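Nadph-flavin oxidoreductase (Vibrio harveyi, PDB 1BKJ) catalyses the NADPH-dependent reduction of FMN to FMNH2, supplying reduced flavin to luciferase for bioluminescence, and works as a homodimer. Local coordinates at the interface of chains A and B. Sequence-based numbering; all coordinates share one arbitrary frame. Chains: chain A/B, Nadph-flavin oxidoreductase.

The interface of chains A and B. Residues chain A 179-181; chain B 56, 142-146.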
ATOM      1  N   ASN A 179     -15.136  -8.042  15.057  1.00 23.33           N
ATOM      2  CA  ASN A 179     -14.481  -8.131  16.376  1.00 23.55           C
ATOM      3  C   ASN A 179     -13.402  -9.185  16.650  1.00 23.84           C
ATOM      4  O   ASN A 179     -12.462  -8.930  17.415  1.00 24.22           O
ATOM      5  CB  ASN A 179     -15.524  -8.144  17.500  1.00 23.43           C
ATOM      6  CG  ASN A 179     -16.288  -6.853  17.582  1.00 23.22           C
ATOM      7  OD1 ASN A 179     -15.697  -5.783  17.648  1.00 22.78           O
ATOM      8  ND2 ASN A 179     -17.611  -6.942  17.589  1.00 23.95           N
ATOM      9  N   GLN A 180     -13.556 -10.369  16.064  1.00 23.47           N
ATOM     10  CA  GLN A 180     -12.600 -11.464  16.226  1.00 23.51           C
ATOM     11  C   GLN A 180     -12.514 -12.175  14.884  1.00 23.36           C
ATOM     12  O   GLN A 180     -13.471 -12.146  14.110  1.00 23.08           O
ATOM     13  CB  GLN A 180     -13.079 -12.453  17.309  1.00 23.96           C
ATOM     14  N   TYR A 181     -11.367 -12.786  14.591  1.00 23.36           N
ATOM     15  CA  TYR A 181     -11.190 -13.522  13.337  1.00 23.88           C
ATOM     16  C   TYR A 181     -12.114 -14.757  13.304  1.00 24.52           C
ATOM     17  O   TYR A 181     -12.135 -15.550  14.248  1.00 25.16           O
ATOM     18  CB  TYR A 181      -9.718 -13.933  13.161  1.00 22.87           C
ATOM     19  CG  TYR A 181      -9.336 -14.469  11.784  1.00 22.30           C
ATOM     20  CD1 TYR A 181      -9.517 -15.843  11.450  1.00 21.72           C
ATOM     21  CD2 TYR A 181      -8.750 -13.621  10.814  1.00 21.67           C
ATOM     22  CE1 TYR A 181      -9.117 -16.367  10.180  1.00 21.32           C
ATOM     23  CE2 TYR A 181      -8.338 -14.131   9.538  1.00 21.75           C
ATOM     24  CZ  TYR A 181      -8.530 -15.505   9.230  1.00 21.42           C
ATOM     25  OH  TYR A 181      -8.143 -16.008   8.004  1.00 20.80           O
TER
ATOM     26  N   LYS B  56     -13.160  -3.405  23.473  1.00 25.16           N
ATOM     27  CA  LYS B  56     -11.998  -3.693  22.622  1.00 24.58           C
ATOM     28  C   LYS B  56     -11.422  -2.397  22.048  1.00 23.50           C
ATOM     29  O   LYS B  56     -10.208  -2.253  22.018  1.00 23.67           O
ATOM     30  CB  LYS B  56     -12.327  -4.677  21.494  1.00 24.67           C
ATOM     31  CG  LYS B  56     -12.366  -6.130  21.951  1.00 26.55           C
ATOM     32  CD  LYS B  56     -12.313  -7.105  20.780  1.00 27.34           C
ATOM     33  CE  LYS B  56     -12.476  -8.554  21.264  1.00 28.29           C
ATOM     34  NZ  LYS B  56     -12.318  -9.559  20.167  1.00 29.32           N
ATOM     35  N   LEU B 142      -5.788 -10.057  20.980  1.00 21.19           N
ATOM     36  CA  LEU B 142      -7.107  -9.455  21.219  1.00 21.24           C
ATOM     37  C   LEU B 142      -8.086  -9.696  20.072  1.00 21.27           C
ATOM     38  O   LEU B 142      -9.273  -9.946  20.311  1.00 21.06           O
ATOM     39  CB  LEU B 142      -6.983  -7.945  21.473  1.00 22.16           C
ATOM     40  CG  LEU B 142      -8.206  -7.112  21.886  1.00 22.18           C
ATOM     41  CD1 LEU B 142      -8.710  -7.523  23.260  1.00 23.29           C
ATOM     42  CD2 LEU B 142      -7.846  -5.649  21.904  1.00 23.89           C
ATOM     43  N   LEU B 143      -7.584  -9.634  18.836  1.00 20.89           N
ATOM     44  CA  LEU B 143      -8.416  -9.845  17.655  1.00 20.67           C
ATOM     45  C   LEU B 143      -8.500 -11.313  17.242  1.00 20.35           C
ATOM     46  O   LEU B 143      -9.210 -11.647  16.287  1.00 20.31           O
ATOM     47  CB  LEU B 143      -7.929  -8.980  16.480  1.00 21.37           C
ATOM     48  CG  LEU B 143      -7.842  -7.457  16.645  1.00 21.50           C
ATOM     49  CD1 LEU B 143      -7.281  -6.872  15.366  1.00 21.50           C
ATOM     50  CD2 LEU B 143      -9.202  -6.832  16.974  1.00 22.06           C
ATOM     51  N   GLY B 144      -7.765 -12.173  17.955  1.00 20.23           N
ATOM     52  CA  GLY B 144      -7.757 -13.610  17.689  1.00 20.62           C
ATOM     53  C   GLY B 144      -7.197 -14.076  16.346  1.00 20.83           C
ATOM     54  O   GLY B 144      -7.703 -15.052  15.764  1.00 20.89           O
ATOM     55  N   LEU B 145      -6.175 -13.373  15.844  1.00 20.58           N
ATOM     56  CA  LEU B 145      -5.550 -13.712  14.568  1.00 20.07           C
ATOM     57  C   LEU B 145      -4.789 -15.035  14.661  1.00 20.05           C
ATOM     58  O   LEU B 145      -3.995 -15.248  15.583  1.00 20.57           O
ATOM     59  CB  LEU B 145      -4.630 -12.584  14.081  1.00 19.90           C
ATOM     60  CG  LEU B 145      -5.257 -11.199  13.868  1.00 20.60           C
ATOM     61  CD1 LEU B 145      -4.185 -10.258  13.363  1.00 20.84           C
ATOM     62  CD2 LEU B 145      -6.419 -11.244  12.885  1.00 20.67           C
ATOM     63  N   PRO B 146      -5.054 -15.960  13.725  1.00 19.98           N
ATOM     64  CA  PRO B 146      -4.416 -17.286  13.670  1.00 19.57           C
ATOM     65  C   PRO B 146      -3.008 -17.229  13.080  1.00 18.96           C
ATOM     66  O   PRO B 146      -2.525 -16.146  12.748  1.00 18.35           O
ATOM     67  CB  PRO B 146      -5.366 -18.056  12.766  1.00 19.84           C
ATOM     68  CG  PRO B 146      -5.777 -17.001  11.784  1.00 20.07           C
ATOM     69  CD  PRO B 146      -6.048 -15.812  12.644  1.00 19.41           C
TER
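A loop of chain A, A:Asn179 to A:Tyr181, lies along the end of a helix and the following turn of chain B, forming one patch of the two-fold dimer interface. The side chain of A:Tyr181 does most of the packing. Its CB sits against the backbone carbonyl of B:Gly144, 3.5 Å from that O. CG, turned anti to the backbone N (chi1 -169°), carries the ring across B:Leu145 and B:Pro146, at about a right angle to both side chains. The second torsion (-85°) then turns one face of the ring to B:Pro146, whose CD lies over its centre, 3.7 Å from the ring centroid, in a CH-pi contact. Of the two ring branches, CD1 and CE1 meet CD and CG of the proline, while CD2 touches the methyl CD2 of B:Leu145 at 3.9 Å. CZ, near the tip, still meets B:Pro146 CG. Proline suits this place because its rigid ring offers CH groups to an aromatic face, and tyrosine supplies a face broad enough to rest on them.

One backbone-to-backbone bond and a lysine side chain hold the two strips of chain together. A:Tyr181 N donates to B:Leu143 O at 3.0 Å in a fairly straight bond, approaching nearly along the C=O axis. B:Lys56 reaches in from helix 54-63, extended beyond CG, and its terminal amino group, NZ, gives a 2.8 Å bond to the carbonyl O of A:Asn179. The donor stands above that carbonyl plane, 53° out of it. NZ also binds B:Leu142 O within its own chain at 3.1 Å, here in the carbonyl plane. A long lysine thus ties a helix end of its own subunit to the partner's loop. B:Gly144, with positive phi, turns the chain as helix 136-143 ends.

In the fold, the chain A loop follows strand 176-178 and precedes helix 186-199, and its partner surface combines helix 54-63 with the turn leading towards strand 149-158.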